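Local coordinates for Thiol:disulfide interchange protein DsbA (Neisseria meningitidis MC58, PDB 3HZ8) that probably acts as a periplasmic thiol-disulfide oxidoreductase of the DsbA family, using a redox-active cysteine pair to introduce disulfide bonds into other proteins, at residues His41-Leu46 and Trp171-Met175; His63-Gln67 and Ile152-Pro156; Ala79-Ala84 and Lys126-Ala130; Leu71-Arg75 and Ala140-Gln144. The protein carries 1 engineered substitution. All coordinates share one frame. Residue numbers count along the deposited sequence, not the author numbering.

In the fold
The four contacts are concentric along the chain: contact 1 is outermost, then contact 2, contact 4 and, innermost, contact 3. Contact 1 joins helices 37-50 and 171-191 of the thioredoxin fold. Contact 2 lies at the junction where the chain leaves strand 57-63 for the inserted helices and later returns to strand 157-160. Contacts 3 and 4, with centres about 14 Å apart, share helix 71-83 and pair it with the successive helices 124-132 and 134-149. Contacts 2 and 4 touch, their centres about 10 Å apart, whereas contact 1 lies about 24 Å, centre to centre, from both 3 and 4. P156 links contacts 1 and 2 beside the C36-C39 disulfide, where thioredoxin fold and helical insertion meet.

Contact 1 of 4, residues His41-Leu46 and Trp171-Met175; sequences HLEPVL and WESGM
Two helical segments run in roughly the same N-to-C direction, 37° apart (signed crossing angle -37°), their axes 9.8 Å apart at closest. The CA atoms pair as L42-W171 (6.0 Å), V45-E172 (6.8 Å) and L46-M175 (7.2 Å). H41-L46 is kinked at P44, whose N has no bond to the preceding turn, but L46 N still hydrogen-bonds L42 O at 2.9 Å. V45 (chi1 t) is the central bump: it points into the hollow between W171 and M175, with CG1 4.1 Å from W171 CB and 3.6 Å from M175 CG, while its CG2 reaches to 3.9 Å from E172 OE2. These are the active-site helix, which starts at the redox cysteines, and the C-terminal helix, and they pack side by side as in the thioredoxin fold. M175 (m, m, chi3 100°) is the answering bump and lies in the groove between L42 and L46: its CE is 3.9 Å from L42 CD1 and its SD 4.0 Å from L46 CD1. W171 (chi1 m, chi2 126°) turns one face of its indole to L42 (t, p), forming a CH-pi contact in which L42 CB sits 4.1 Å from the centroid of the six-membered ring, 16° off its normal. H41 CB closes in on W171 NE1 at 3.8 Å, while its imidazole leads away. F168 meets the W171 ring edge-to-face, and P156 touches both W171 and L42.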
loop_
_atom_site.group_PDB
_atom_site.type_symbol
_atom_site.label_atom_id
_atom_site.label_comp_id
_atom_site.label_asym_id
_atom_site.label_seq_id
_atom_site.Cartn_x
_atom_site.Cartn_y
_atom_site.Cartn_z
ATOM N N HIS A 41 -11.872 0.691 3.519
ATOM C CA HIS A 41 -12.175 0.614 4.946
ATOM C C HIS A 41 -10.933 0.435 5.793
ATOM O O HIS A 41 -10.850 0.978 6.889
ATOM C CB HIS A 41 -13.165 -0.505 5.242
ATOM C CG HIS A 41 -14.584 -0.129 4.969
ATOM N ND1 HIS A 41 -15.302 -0.650 3.913
ATOM C CD2 HIS A 41 -15.414 0.730 5.604
ATOM C CE1 HIS A 41 -16.520 -0.137 3.918
ATOM N NE2 HIS A 41 -16.614 0.705 4.933
ATOM N N LEU A 42 -9.984 -0.369 5.315
ATOM C CA LEU A 42 -8.716 -0.520 6.032
ATOM C C LEU A 42 -7.952 0.807 6.087
ATOM O O LEU A 42 -7.268 1.093 7.074
ATOM C CB LEU A 42 -7.842 -1.607 5.375
ATOM C CG LEU A 42 -6.407 -1.788 5.895
ATOM C CD1 LEU A 42 -6.344 -2.069 7.418
ATOM C CD2 LEU A 42 -5.684 -2.892 5.143
ATOM N N GLU A 43 -8.068 1.597 5.013
ATOM C CA GLU A 43 -7.263 2.801 4.832
ATOM C C GLU A 43 -7.165 3.705 6.069
ATOM O O GLU A 43 -6.057 3.951 6.543
ATOM C CB GLU A 43 -7.741 3.587 3.605
ATOM C CG GLU A 43 -6.978 4.899 3.375
ATOM C CD GLU A 43 -5.506 4.704 3.042
ATOM O OE1 GLU A 43 -5.111 3.578 2.635
ATOM O OE2 GLU A 43 -4.751 5.693 3.166
ATOM N N PRO A 44 -8.313 4.191 6.604
ATOM C CA PRO A 44 -8.200 5.083 7.767
ATOM C C PRO A 44 -7.571 4.446 9.012
ATOM O O PRO A 44 -6.901 5.136 9.796
ATOM C CB PRO A 44 -9.653 5.492 8.038
ATOM C CG PRO A 44 -10.480 4.419 7.442
ATOM C CD PRO A 44 -9.726 4.014 6.203
ATOM N N VAL A 45 -7.774 3.141 9.189
ATOM C CA VAL A 45 -7.212 2.422 10.333
ATOM C C VAL A 45 -5.694 2.321 10.207
ATOM O O VAL A 45 -4.935 2.600 11.162
ATOM C CB VAL A 45 -7.852 1.007 10.470
ATOM C CG1 VAL A 45 -7.175 0.201 11.568
ATOM C CG2 VAL A 45 -9.360 1.108 10.747
ATOM N N LEU A 46 -5.252 1.918 9.015
ATOM C CA LEU A 46 -3.840 1.682 8.772
ATOM C C LEU A 46 -3.070 2.997 8.730
ATOM O O LEU A 46 -1.981 3.097 9.283
ATOM C CB LEU A 46 -3.631 0.885 7.473
ATOM C CG LEU A 46 -2.186 0.568 7.075
ATOM C CD1 LEU A 46 -1.405 -0.198 8.143
ATOM C CD2 LEU A 46 -2.147 -0.172 5.733
ATOM N N TRP A 171 -9.835 -5.118 11.028
ATOM C CA TRP A 171 -8.713 -4.212 10.758
ATOM C C TRP A 171 -8.011 -3.769 12.043
ATOM O O TRP A 171 -6.780 -3.712 12.110
ATOM C CB TRP A 171 -9.142 -3.004 9.917
ATOM C CG TRP A 171 -9.967 -3.355 8.718
ATOM C CD1 TRP A 171 -11.186 -2.840 8.394
ATOM C CD2 TRP A 171 -9.635 -4.295 7.679
ATOM N NE1 TRP A 171 -11.649 -3.409 7.232
ATOM C CE2 TRP A 171 -10.719 -4.309 6.772
ATOM C CE3 TRP A 171 -8.542 -5.147 7.446
ATOM C CZ2 TRP A 171 -10.729 -5.125 5.634
ATOM C CZ3 TRP A 171 -8.556 -5.962 6.327
ATOM C CH2 TRP A 171 -9.643 -5.944 5.431
ATOM N N GLU A 172 -8.800 -3.468 13.073
ATOM C CA GLU A 172 -8.227 -2.957 14.308
ATOM C C GLU A 172 -7.300 -3.951 14.994
ATOM O O GLU A 172 -6.167 -3.598 15.345
ATOM C CB GLU A 172 -9.333 -2.487 15.260
ATOM C CG GLU A 172 -10.006 -1.199 14.811
ATOM C CD GLU A 172 -9.176 0.032 15.124
ATOM O OE1 GLU A 172 -8.154 -0.084 15.832
ATOM O OE2 GLU A 172 -9.549 1.125 14.665
ATOM N N SER A 173 -7.751 -5.198 15.163
ATOM C CA SER A 173 -6.894 -6.212 15.771
ATOM C C SER A 173 -5.657 -6.495 14.925
ATOM O O SER A 173 -4.586 -6.833 15.451
ATOM C CB SER A 173 -7.647 -7.515 16.052
ATOM O OG SER A 173 -8.148 -8.104 14.865
ATOM N N GLY A 174 -5.789 -6.328 13.611
ATOM C CA GLY A 174 -4.646 -6.525 12.722
ATOM C C GLY A 174 -3.519 -5.541 12.993
ATOM O O GLY A 174 -2.344 -5.852 12.744
ATOM N N MET A 175 -3.857 -4.353 13.496
ATOM C CA MET A 175 -2.816 -3.374 13.833
ATOM C C MET A 175 -1.920 -3.871 14.964
ATOM O O MET A 175 -0.705 -3.665 14.942
ATOM C CB MET A 175 -3.423 -2.007 14.183
ATOM C CG MET A 175 -4.253 -1.362 13.075
ATOM S SD MET A 175 -3.396 -1.129 11.494
ATOM C CE MET A 175 -4.017 -2.539 10.546
#

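Contact 2 of 4, residues His63-Gln67 and Ile152-Pro156. Engineered in segment 152-156: V155 (natural residue Thr).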
loop_
_atom_site.group_PDB
_atom_site.type_symbol
_atom_site.label_atom_id
_atom_site.label_comp_id
_atom_site.label_asym_id
_atom_site.label_seq_id
_atom_site.Cartn_x
_atom_site.Cartn_y
_atom_site.Cartn_z
ATOM N N HIS A 63 0.050 -0.889 -5.578
ATOM C CA HIS A 63 -1.255 -1.192 -6.188
ATOM C C HIS A 63 -1.120 -2.451 -7.022
ATOM O O HIS A 63 -0.184 -2.566 -7.820
ATOM C CB HIS A 63 -1.696 -0.020 -7.077
ATOM C CG HIS A 63 -3.154 -0.001 -7.419
ATOM N ND1 HIS A 63 -3.753 -0.919 -8.256
ATOM C CD2 HIS A 63 -4.125 0.876 -7.072
ATOM C CE1 HIS A 63 -5.041 -0.639 -8.365
ATOM N NE2 HIS A 63 -5.290 0.459 -7.674
ATOM N N VAL A 64 -2.034 -3.405 -6.845
ATOM C CA VAL A 64 -1.986 -4.625 -7.659
ATOM C C VAL A 64 -2.272 -4.322 -9.135
ATOM O O VAL A 64 -2.940 -3.333 -9.463
ATOM C CB VAL A 64 -2.956 -5.742 -7.151
ATOM C CG1 VAL A 64 -2.490 -6.269 -5.793
ATOM C CG2 VAL A 64 -4.421 -5.281 -7.128
ATOM N N VAL A 65 -1.750 -5.166 -10.028
ATOM C CA VAL A 65 -2.077 -5.066 -11.455
ATOM C C VAL A 65 -2.494 -6.458 -11.924
ATOM O O VAL A 65 -1.657 -7.354 -12.059
ATOM C CB VAL A 65 -0.903 -4.500 -12.297
ATOM C CG1 VAL A 65 -1.272 -4.458 -13.786
ATOM C CG2 VAL A 65 -0.485 -3.127 -11.777
ATOM N N TRP A 66 -3.799 -6.630 -12.137
ATOM C CA TRP A 66 -4.389 -7.934 -12.444
ATOM C C TRP A 66 -4.874 -8.020 -13.893
ATOM O O TRP A 66 -5.287 -9.079 -14.348
ATOM C CB TRP A 66 -5.560 -8.200 -11.493
ATOM C CG TRP A 66 -5.128 -8.566 -10.103
ATOM C CD1 TRP A 66 -3.947 -9.157 -9.738
ATOM C CD2 TRP A 66 -5.882 -8.403 -8.895
ATOM N NE1 TRP A 66 -3.918 -9.361 -8.376
ATOM C CE2 TRP A 66 -5.090 -8.904 -7.832
ATOM C CE3 TRP A 66 -7.137 -7.854 -8.605
ATOM C CZ2 TRP A 66 -5.528 -8.899 -6.507
ATOM C CZ3 TRP A 66 -7.582 -7.870 -7.286
ATOM C CH2 TRP A 66 -6.772 -8.388 -6.251
ATOM N N GLN A 67 -4.835 -6.894 -14.592
ATOM C CA GLN A 67 -5.173 -6.838 -16.017
ATOM C C GLN A 67 -4.549 -5.576 -16.601
ATOM O O GLN A 67 -4.219 -4.645 -15.859
ATOM C CB GLN A 67 -6.701 -6.876 -16.235
ATOM C CG GLN A 67 -7.478 -5.719 -15.578
ATOM C CD GLN A 67 -8.991 -5.822 -15.713
ATOM O OE1 GLN A 67 -9.527 -6.859 -16.127
ATOM N NE2 GLN A 67 -9.689 -4.740 -15.347
ATOM N N ILE A 152 0.288 -12.114 -5.669
ATOM C CA ILE A 152 -0.643 -11.396 -4.810
ATOM C C ILE A 152 -2.007 -11.429 -5.505
ATOM O O ILE A 152 -2.222 -10.686 -6.466
ATOM C CB ILE A 152 -0.174 -9.926 -4.563
ATOM C CG1 ILE A 152 1.281 -9.882 -4.069
ATOM C CG2 ILE A 152 -1.145 -9.167 -3.628
ATOM C CD1 ILE A 152 1.557 -10.597 -2.738
ATOM N N ASP A 153 -2.908 -12.296 -5.036
ATOM C CA ASP A 153 -4.186 -12.502 -5.722
ATOM C C ASP A 153 -5.387 -12.009 -4.924
ATOM O O ASP A 153 -6.532 -12.224 -5.324
ATOM C CB ASP A 153 -4.359 -13.970 -6.154
ATOM C CG ASP A 153 -4.337 -14.951 -4.983
ATOM O OD1 ASP A 153 -4.187 -14.531 -3.818
ATOM O OD2 ASP A 153 -4.461 -16.172 -5.243
ATOM N N GLY A 154 -5.127 -11.323 -3.807
ATOM C CA GLY A 154 -6.207 -10.745 -2.999
ATOM C C GLY A 154 -5.760 -9.431 -2.383
ATOM O O GLY A 154 -4.580 -9.249 -2.085
ATOM N N VAL A 155 -6.695 -8.505 -2.207
ATOM C CA VAL A 155 -6.391 -7.235 -1.558
ATOM C C VAL A 155 -7.496 -6.939 -0.544
ATOM O O VAL A 155 -8.646 -7.331 -0.747
ATOM C CB VAL A 155 -6.263 -6.068 -2.574
ATOM C CG1 VAL A 155 -5.001 -6.217 -3.382
ATOM C CG2 VAL A 155 -7.483 -5.976 -3.491
ATOM N N PRO A 156 -7.158 -6.263 0.558
ATOM C CA PRO A 156 -5.813 -5.834 0.938
ATOM C C PRO A 156 -4.987 -6.990 1.447
ATOM O O PRO A 156 -5.530 -7.929 2.029
ATOM C CB PRO A 156 -6.055 -4.844 2.080
ATOM C CG PRO A 156 -7.392 -5.229 2.653
ATOM C CD PRO A 156 -8.194 -5.860 1.533
#
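Neither segment is regular helix or strand. H63-Q67 leaves the end of strand 57-63 in extended form and turns at W66 (phi/psi -110/-7°); I152-P156 turns at D153 (-113/8°), then stretches through G154 and V155 into the cis peptide bond before P156. This cis-proline loop is a hallmark of the thioredoxin fold and here, as in its relatives, lies against the redox-active disulfide: V155 touches C36 and C39. The backbones stay well apart, with CA atoms 7.5 Å from V64 to I152 and 8.1 Å from W66 to D153, so side chains bridge the gap. V64 points across and sets its CG1 3.9 Å from I152 CG2 and 3.5 Å from V155 CG1, an apolar cluster of three branched residues. V155 is an engineered replacement of the natural threonine; its CG2 also lies 3.7 Å from W66 CH2. H63 points away from the loop, and its ND1 donates to V64 O at 2.8 Å. The W66 indole lies against the turn, with CZ2 3.5 Å from D153 C and 3.7 Å from G154 N. It is anchored by the one hydrogen bond between the segments, W66 NE1 to I152 O, 2.9 Å long with an angle of 160° at the hydrogen.

Contact 3 of 4, residues Ala79-Ala84 and Lys126-Ala130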
loop_
_atom_site.group_PDB
_atom_site.type_symbol
_atom_site.label_atom_id
_atom_site.label_comp_id
_atom_site.label_asym_id
_atom_site.label_seq_id
_atom_site.Cartn_x
_atom_site.Cartn_y
_atom_site.Cartn_z
ATOM N N ALA A 79 1.987 8.016 -8.649
ATOM C CA ALA A 79 1.976 9.479 -8.656
ATOM C C ALA A 79 1.650 10.079 -7.281
ATOM O O ALA A 79 2.226 11.105 -6.888
ATOM C CB ALA A 79 0.981 9.972 -9.695
ATOM N N VAL A 80 0.712 9.459 -6.562
ATOM C CA VAL A 80 0.333 9.907 -5.216
ATOM C C VAL A 80 1.529 9.750 -4.289
ATOM O O VAL A 80 1.836 10.643 -3.498
ATOM C CB VAL A 80 -0.876 9.101 -4.671
ATOM C CG1 VAL A 80 -1.062 9.300 -3.146
ATOM C CG2 VAL A 80 -2.133 9.461 -5.433
ATOM N N ASP A 81 2.206 8.611 -4.387
ATOM C CA ASP A 81 3.385 8.367 -3.569
ATOM C C ASP A 81 4.442 9.444 -3.803
ATOM O O ASP A 81 5.031 9.955 -2.844
ATOM C CB ASP A 81 3.953 6.978 -3.857
ATOM C CG ASP A 81 4.205 6.191 -2.603
ATOM O OD1 ASP A 81 4.063 6.753 -1.492
ATOM O OD2 ASP A 81 4.539 4.996 -2.744
ATOM N N MET A 82 4.634 9.803 -5.078
ATOM C CA MET A 82 5.620 10.794 -5.511
ATOM C C MET A 82 5.257 12.212 -5.054
ATOM O O MET A 82 5.878 12.784 -4.154
ATOM C CB MET A 82 5.744 10.772 -7.046
ATOM C CG MET A 82 6.306 9.486 -7.638
ATOM S SD MET A 82 6.151 9.297 -9.434
ATOM C CE MET A 82 6.942 10.814 -9.979
ATOM N N ALA A 83 4.247 12.769 -5.705
ATOM C CA ALA A 83 3.888 14.174 -5.553
ATOM C C ALA A 83 3.118 14.509 -4.285
ATOM O O ALA A 83 3.071 15.672 -3.866
ATOM C CB ALA A 83 3.104 14.607 -6.744
ATOM N N ALA A 84 2.495 13.507 -3.682
ATOM C CA ALA A 84 1.679 13.747 -2.509
ATOM C C ALA A 84 2.217 13.043 -1.269
ATOM O O ALA A 84 1.452 12.757 -0.346
ATOM C CB ALA A 84 0.223 13.346 -2.775
ATOM N N LYS A 126 0.265 18.716 -8.851
ATOM C CA LYS A 126 1.564 18.055 -8.647
ATOM C C LYS A 126 1.474 16.551 -8.880
ATOM O O LYS A 126 2.388 15.962 -9.457
ATOM C CB LYS A 126 2.170 18.363 -7.269
ATOM C CG LYS A 126 2.797 19.770 -7.146
ATOM C CD LYS A 126 3.895 20.025 -8.174
ATOM C CE LYS A 126 4.777 21.233 -7.792
ATOM N NZ LYS A 126 4.008 22.504 -7.565
ATOM N N VAL A 127 0.369 15.947 -8.444
ATOM C CA VAL A 127 0.130 14.520 -8.690
ATOM C C VAL A 127 -0.057 14.262 -10.196
ATOM O O VAL A 127 0.474 13.297 -10.742
ATOM C CB VAL A 127 -1.036 13.975 -7.845
ATOM C CG1 VAL A 127 -1.341 12.522 -8.221
ATOM C CG2 VAL A 127 -0.684 14.066 -6.346
ATOM N N LEU A 128 -0.771 15.162 -10.874
ATOM C CA LEU A 128 -0.847 15.095 -12.336
ATOM C C LEU A 128 0.543 15.133 -13.001
ATOM O O LEU A 128 0.838 14.320 -13.868
ATOM C CB LEU A 128 -1.741 16.215 -12.880
ATOM C CG LEU A 128 -1.874 16.248 -14.406
ATOM C CD1 LEU A 128 -2.327 14.906 -14.997
ATOM C CD2 LEU A 128 -2.790 17.405 -14.854
ATOM N N ALA A 129 1.395 16.066 -12.572
ATOM C CA ALA A 129 2.766 16.134 -13.086
ATOM C C ALA A 129 3.540 14.843 -12.840
ATOM O O ALA A 129 4.266 14.377 -13.707
ATOM C CB ALA A 129 3.513 17.332 -12.492
ATOM N N ALA A 130 3.367 14.279 -11.647
ATOM C CA ALA A 130 3.981 13.002 -11.314
ATOM C C ALA A 130 3.458 11.882 -12.214
ATOM O O ALA A 130 4.237 11.037 -12.652
ATOM C CB ALA A 130 3.756 12.657 -9.843
#
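V127 sets its two methyl groups against one side of the other helix: CG1 lies 3.8 Å from A79 CB and 4.2 Å from V80 CG2, and CG2 lies 3.8 Å from both A83 CB and A84 CB. One turn on, A130 fits its methyl between three side chains, CB standing 3.9 Å from A79 CB, 3.7 Å from A83 CB and 3.7 Å from M82 CE. Alanines and valines make up most of the contact, and the backbones come correspondingly close. The helix axes approach to 8.1 Å at an angle of 118°, and the CA atoms of A79 and A130 are 4.8 Å apart, those of A83 and V127 4.9 Å. A83 presses hardest, with CB only 3.1 Å from K126 O. No hydrogen bond crosses; the join is van der Waals packing of methyls against one another and against backbone. K126 adds its CB, 3.9 Å from A83 CB, before the rest of its side chain leads away. A84 is where helical geometry ends. V80, pointing away from K126-A130, packs on helix 88-101, and V127 also touches L116 of helix 109-118. Such crossed, tightly packed helices build the helical domain that DsbA proteins carry as an insertion in their thioredoxin fold.

Contact 4 of 4, residues Leu71-Arg75 and Ala140-Gln144; sequences LTLAR and ADKMQ
Helical segments L71-R75 and A140-Q144 cross at 123°, their axes 8.8 Å apart, with the CA atoms of R75 and A140 meeting at 4.9 Å. A140 aims its methyl at the backbone of A74 and R75: CB is 3.6 Å from R75 N, 3.9 Å from A74 C and 4.0 Å from A74 CB. L71 (t, p) leaves its helix sideways and reaches over the second one, CD1 lying 3.8 Å from A140 CB, 3.6 Å from A140 O and 4.0 Å from Q144 OE1. A74 points toward the second helix; its CB touches M143 SD at 3.7 Å, an approach the extended M143 (m, t, t) makes possible. No hydrogen bond spans the pair. R75 instead hydrogen-bonds S136 OG and S133 O, and Q144 NE2 hydrogen-bonds E148 OE2. Helix 71-83 thus sits between helix 109-118, touched by T72, and helix 134-149, while M143 and A74 both rest on H63 at the end of strand 57-63, tying the helical domain to the edge of the sheet.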
loop_
_atom_site.group_PDB
_atom_site.type_symbol
_atom_site.label_atom_id
_atom_site.label_comp_id
_atom_site.label_asym_id
_atom_site.label_seq_id
_atom_site.Cartn_x
_atom_site.Cartn_y
_atom_site.Cartn_z
ATOM N N LEU A 71 -3.143 -1.000 -15.008
ATOM C CA LEU A 71 -1.862 -0.299 -14.945
ATOM C C LEU A 71 -2.036 1.200 -14.700
ATOM O O LEU A 71 -1.241 1.795 -14.005
ATOM C CB LEU A 71 -1.010 -0.565 -16.199
ATOM C CG LEU A 71 0.470 -0.164 -16.126
ATOM C CD1 LEU A 71 1.199 -0.923 -15.031
ATOM C CD2 LEU A 71 1.151 -0.382 -17.473
ATOM N N THR A 72 -3.092 1.790 -15.264
ATOM C CA THR A 72 -3.371 3.218 -15.053
ATOM C C THR A 72 -3.592 3.552 -13.573
ATOM O O THR A 72 -3.125 4.587 -13.072
ATOM C CB THR A 72 -4.573 3.676 -15.914
ATOM O OG1 THR A 72 -4.236 3.538 -17.304
ATOM C CG2 THR A 72 -4.953 5.147 -15.611
ATOM N N LEU A 73 -4.274 2.650 -12.869
ATOM C CA LEU A 73 -4.502 2.854 -11.442
ATOM C C LEU A 73 -3.215 2.709 -10.651
ATOM O O LEU A 73 -3.004 3.419 -9.678
ATOM C CB LEU A 73 -5.555 1.870 -10.914
ATOM C CG LEU A 73 -6.985 2.034 -11.447
ATOM C CD1 LEU A 73 -7.909 0.924 -10.915
ATOM C CD2 LEU A 73 -7.542 3.452 -11.143
ATOM N N ALA A 74 -2.361 1.772 -11.053
ATOM C CA ALA A 74 -1.039 1.655 -10.440
ATOM C C ALA A 74 -0.186 2.912 -10.695
ATOM O O ALA A 74 0.526 3.375 -9.789
ATOM C CB ALA A 74 -0.336 0.388 -10.911
ATOM N N ARG A 75 -0.274 3.486 -11.901
ATOM C CA ARG A 75 0.428 4.739 -12.189
ATOM C C ARG A 75 -0.090 5.897 -11.323
ATOM O O ARG A 75 0.695 6.751 -10.882
ATOM C CB ARG A 75 0.321 5.096 -13.674
ATOM C CG ARG A 75 1.402 6.080 -14.096
ATOM C CD ARG A 75 1.474 6.302 -15.600
ATOM N NE ARG A 75 2.630 7.135 -15.893
ATOM C CZ ARG A 75 2.968 7.572 -17.103
ATOM N NH1 ARG A 75 2.227 7.257 -18.157
ATOM N NH2 ARG A 75 4.053 8.334 -17.249
ATOM N N ALA A 140 4.839 1.961 -11.650
ATOM C CA ALA A 140 3.687 1.103 -11.999
ATOM C C ALA A 140 4.077 -0.268 -12.568
ATOM O O ALA A 140 3.451 -1.293 -12.251
ATOM C CB ALA A 140 2.748 1.836 -12.974
ATOM N N ASP A 141 5.092 -0.278 -13.439
ATOM C CA ASP A 141 5.657 -1.504 -13.989
ATOM C C ASP A 141 6.156 -2.435 -12.891
ATOM O O ASP A 141 5.998 -3.660 -12.953
ATOM C CB ASP A 141 6.828 -1.141 -14.901
ATOM C CG ASP A 141 6.395 -0.391 -16.134
ATOM O OD1 ASP A 141 5.177 -0.295 -16.377
ATOM O OD2 ASP A 141 7.277 0.097 -16.868
ATOM N N LYS A 142 6.789 -1.825 -11.890
ATOM C CA LYS A 142 7.296 -2.568 -10.729
ATOM C C LYS A 142 6.124 -3.163 -9.925
ATOM O O LYS A 142 6.212 -4.286 -9.440
ATOM C CB LYS A 142 8.180 -1.666 -9.855
ATOM C CG LYS A 142 8.726 -2.294 -8.567
ATOM C CD LYS A 142 9.716 -3.409 -8.815
ATOM C CE LYS A 142 10.292 -3.953 -7.502
ATOM N NZ LYS A 142 11.140 -5.143 -7.772
ATOM N N MET A 143 5.031 -2.412 -9.784
ATOM C CA MET A 143 3.847 -2.952 -9.095
ATOM C C MET A 143 3.299 -4.192 -9.801
ATOM O O MET A 143 2.919 -5.173 -9.152
ATOM C CB MET A 143 2.773 -1.870 -8.954
ATOM C CG MET A 143 3.207 -0.711 -8.075
ATOM S SD MET A 143 1.931 0.550 -7.959
ATOM C CE MET A 143 2.827 1.910 -7.182
ATOM N N GLN A 144 3.255 -4.163 -11.131
ATOM C CA GLN A 144 2.822 -5.346 -11.853
ATOM C C GLN A 144 3.761 -6.527 -11.638
ATOM O O GLN A 144 3.302 -7.646 -11.416
ATOM C CB GLN A 144 2.666 -5.074 -13.352
ATOM C CG GLN A 144 2.077 -6.255 -14.087
ATOM C CD GLN A 144 1.777 -5.967 -15.541
ATOM O OE1 GLN A 144 1.773 -4.817 -15.976
ATOM N NE2 GLN A 144 1.523 -7.021 -16.298
#